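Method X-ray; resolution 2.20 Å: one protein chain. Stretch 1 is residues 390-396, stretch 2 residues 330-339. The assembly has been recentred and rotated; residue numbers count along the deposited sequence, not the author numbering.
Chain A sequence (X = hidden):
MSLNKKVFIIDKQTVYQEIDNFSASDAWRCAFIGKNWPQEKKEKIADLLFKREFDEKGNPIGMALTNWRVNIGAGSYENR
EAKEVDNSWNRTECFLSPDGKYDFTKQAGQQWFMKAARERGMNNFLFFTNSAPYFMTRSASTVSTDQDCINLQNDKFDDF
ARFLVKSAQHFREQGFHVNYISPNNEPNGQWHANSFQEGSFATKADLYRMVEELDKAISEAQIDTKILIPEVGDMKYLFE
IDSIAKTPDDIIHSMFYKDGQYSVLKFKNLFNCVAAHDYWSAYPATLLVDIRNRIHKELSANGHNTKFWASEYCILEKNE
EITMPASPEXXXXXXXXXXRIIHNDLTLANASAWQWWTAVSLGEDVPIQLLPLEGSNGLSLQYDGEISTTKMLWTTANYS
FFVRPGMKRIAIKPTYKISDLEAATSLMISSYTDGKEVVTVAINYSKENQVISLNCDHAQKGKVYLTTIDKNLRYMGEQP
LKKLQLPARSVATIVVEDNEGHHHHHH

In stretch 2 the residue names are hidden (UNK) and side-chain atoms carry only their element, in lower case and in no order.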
# COMPACT_ATOMS: atom_id res chain seq x y z
N THR A 390 -15.58 1.29 5.40
CA THR A 390 -15.27 2.49 6.13
C THR A 390 -15.22 3.64 5.13
O THR A 390 -15.25 3.42 3.91
CB THR A 390 -13.93 2.39 6.90
OG1 THR A 390 -12.86 2.35 5.96
CG2 THR A 390 -13.90 1.15 7.79
N LYS A 391 -15.18 4.87 5.62
CA LYS A 391 -15.02 6.01 4.71
C LYS A 391 -13.62 6.03 4.05
O LYS A 391 -13.42 6.70 3.02
CB LYS A 391 -15.31 7.32 5.44
CG LYS A 391 -16.80 7.47 5.86
CD LYS A 391 -17.67 7.71 4.62
CE LYS A 391 -19.15 7.77 4.98
NZ LYS A 391 -19.95 8.09 3.76
N MET A 392 -12.68 5.31 4.66
CA MET A 392 -11.34 5.14 4.17
C MET A 392 -11.42 4.34 2.89
O MET A 392 -10.67 4.61 1.97
CB MET A 392 -10.43 4.45 5.21
CG MET A 392 -9.94 5.39 6.35
SD MET A 392 -9.17 4.67 7.81
CE MET A 392 -10.61 3.88 8.57
N LEU A 393 -12.35 3.39 2.80
CA LEU A 393 -12.47 2.66 1.56
C LEU A 393 -12.86 3.64 0.46
O LEU A 393 -12.26 3.67 -0.60
CB LEU A 393 -13.47 1.49 1.65
CG LEU A 393 -13.56 0.56 0.42
CD1 LEU A 393 -14.06 -0.84 0.78
CD2 LEU A 393 -14.49 1.14 -0.63
N TRP A 394 -13.88 4.44 0.73
CA TRP A 394 -14.42 5.35 -0.27
C TRP A 394 -13.48 6.52 -0.66
O TRP A 394 -13.39 6.90 -1.84
CB TRP A 394 -15.84 5.77 0.14
CG TRP A 394 -16.69 4.52 0.28
CD1 TRP A 394 -17.20 3.99 1.45
CD2 TRP A 394 -17.05 3.60 -0.77
NE1 TRP A 394 -17.89 2.84 1.16
CE2 TRP A 394 -17.78 2.56 -0.18
CE3 TRP A 394 -16.80 3.55 -2.16
CZ2 TRP A 394 -18.31 1.49 -0.93
CZ3 TRP A 394 -17.28 2.50 -2.89
CH2 TRP A 394 -18.03 1.47 -2.27
N THR A 395 -12.74 7.04 0.29
CA THR A 395 -11.81 8.12 -0.02
C THR A 395 -10.61 7.60 -0.81
O THR A 395 -10.09 8.31 -1.67
CB THR A 395 -11.34 8.90 1.22
OG1 THR A 395 -10.66 8.02 2.12
CG2 THR A 395 -12.54 9.55 1.93
N THR A 396 -10.19 6.36 -0.53
CA THR A 396 -9.17 5.70 -1.37
C THR A 396 -9.71 5.54 -2.79
O THR A 396 -9.03 5.86 -3.77
CB THR A 396 -8.76 4.31 -0.84
OG1 THR A 396 -8.25 4.44 0.48
CG2 THR A 396 -7.67 3.69 -1.71
N UNK A 330 -16.43 10.65 13.33
CA UNK A 330 -15.14 9.98 13.39
C UNK A 330 -14.90 9.28 12.03
O UNK A 330 -13.81 9.37 11.46
n UNK A 330 -13.45 6.40 16.03
c UNK A 330 -13.63 5.13 16.40
n UNK A 330 -13.31 4.80 17.65
n UNK A 330 -14.11 4.21 15.56
c UNK A 330 -13.66 8.43 14.74
c UNK A 330 -13.74 6.93 14.74
c UNK A 330 -15.07 8.99 14.54
N UNK A 331 -15.93 8.64 11.51
CA UNK A 331 -15.80 7.86 10.28
C UNK A 331 -15.27 8.64 9.08
O UNK A 331 -14.29 8.20 8.44
c UNK A 331 -17.12 7.17 9.96
o UNK A 331 -17.25 6.04 10.82
N UNK A 332 -15.89 9.79 8.79
CA UNK A 332 -15.41 10.67 7.72
C UNK A 332 -14.06 11.38 8.05
O UNK A 332 -13.30 11.75 7.15
c UNK A 332 -16.86 12.66 8.36
c UNK A 332 -16.03 11.52 4.76
c UNK A 332 -16.14 12.42 5.99
c UNK A 332 -16.51 11.68 7.27
N UNK A 333 -13.78 11.59 9.34
CA UNK A 333 -12.51 12.16 9.77
C UNK A 333 -11.36 11.23 9.40
O UNK A 333 -10.30 11.68 8.95
c UNK A 333 -12.51 12.40 11.27
o UNK A 333 -13.78 14.44 10.91
c UNK A 333 -13.36 13.59 11.70
n UNK A 333 -13.61 13.65 13.00
N UNK A 334 -11.57 9.93 9.61
CA UNK A 334 -10.60 8.91 9.24
C UNK A 334 -10.43 8.86 7.73
O UNK A 334 -9.28 8.85 7.24
c UNK A 334 -9.49 7.34 11.74
c UNK A 334 -11.70 6.13 11.71
c UNK A 334 -10.95 7.39 11.30
c UNK A 334 -11.02 7.56 9.78
N UNK A 335 -11.55 8.85 7.00
CA UNK A 335 -11.50 8.89 5.55
C UNK A 335 -10.72 10.07 4.97
O UNK A 335 -9.92 9.91 4.05
N UNK A 336 -10.96 11.27 5.50
CA UNK A 336 -10.23 12.47 5.06
C UNK A 336 -8.79 12.51 5.55
O UNK A 336 -7.93 12.99 4.83
c UNK A 336 -13.04 15.00 5.85
c UNK A 336 -10.95 13.74 5.49
c UNK A 336 -12.33 14.04 4.91
c UNK A 336 -12.27 14.61 3.51
N UNK A 337 -8.51 12.00 6.75
CA UNK A 337 -7.13 11.93 7.27
C UNK A 337 -6.23 11.10 6.33
O UNK A 337 -5.09 11.49 6.03
c UNK A 337 -3.87 9.94 9.99
o UNK A 337 -2.23 10.83 11.49
c UNK A 337 -7.16 11.32 8.66
c UNK A 337 -4.17 12.16 10.92
c UNK A 337 -5.06 10.06 9.32
c UNK A 337 -3.42 10.98 10.80
c UNK A 337 -5.83 11.22 9.39
c UNK A 337 -5.36 12.27 10.20
N UNK A 338 -6.77 9.98 5.85
CA UNK A 338 -6.02 9.08 5.00
C UNK A 338 -5.96 9.63 3.60
O UNK A 338 -4.94 9.55 2.97
c UNK A 338 -6.57 7.64 5.02
c UNK A 338 -6.55 7.07 6.42
c UNK A 338 -5.75 6.74 4.12
N UNK A 339 -7.06 10.20 3.10
CA UNK A 339 -7.04 10.85 1.80
C UNK A 339 -5.95 11.94 1.73
O UNK A 339 -5.39 12.19 0.69
c UNK A 339 -8.38 11.42 1.44
O HOH W 1 -14.22 5.46 8.21

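Position 330 carries three carbons, a nitrogen, then a carbon bearing two more nitrogens. That guanidinium makes it R330; it lies beyond contact with stretch 1, and its nitrogens are satisfied elsewhere in the structure.

Position 331 has one carbon and one oxygen, the hydroxymethyl of serine: S331. Its CB sits 4.1 Å from K391 CG, while its backbone O lies 3.3 Å from K391 CB. A water accepts from K391 N and donates to S331 O, 2.8 Å from each, joining the first turn of one helix to the carbonyl of the other.

Position 332 has four carbons, forked at the first, with one arm two carbons long: I332. Its CB points sideways, but the end of the side chain comes nearer, and CD1 packs 4.2 Å from K391 CD. The lysine's aliphatic stem covers this edge while its end leads away.

Position 333 shows two carbons, the second carrying one oxygen and one nitrogen. This is N333, pointing away and making no contact.

At 334 four carbons fork at the second, which gives L334. It points toward stretch 1, where its CB meets M392 CE at 3.9 Å.

Position 335 has no side-chain atom and must be G335. Here the backbones come closest, G335 CA to M392 CA at 4.0 Å. An ideal CB would fall 2.9 Å from K391 CB, a clash, and 3.2 Å from T395 CG2, so the bare backbone is what this spacing accommodates.

Position 336, again four carbons forked at the second, is L336. It points away, leaving T395 CG2 4.3 Å from its backbone N.

A six-carbon ring bearing an oxygen, on one carbon, marks 337 as Y337, which does not touch stretch 1.

Position 338 has one carbon carrying two more: V338. Its CG2 lies 3.8 Å from M392 CG, extending the apolar patch begun at L334.

Position 339 has a single carbon, A339, whose CB packs 3.9 Å from T395 CB.

The rule is small residues where the helices nearly touch and larger apolar ones beside them. The axes approach to 7.7 Å at a crossing angle of -37°, with G335 at the tight point and A339 one turn on. T395 fits between them, its OG1 2.8 Å from G335 O and 3.2 Å from K391 O, two acceptors within reach of one proton. M392 fills the side lined by L334 and V338, while K391 covers S331 and I332.

Stretch 2 (330-339) RSINLGLYVA
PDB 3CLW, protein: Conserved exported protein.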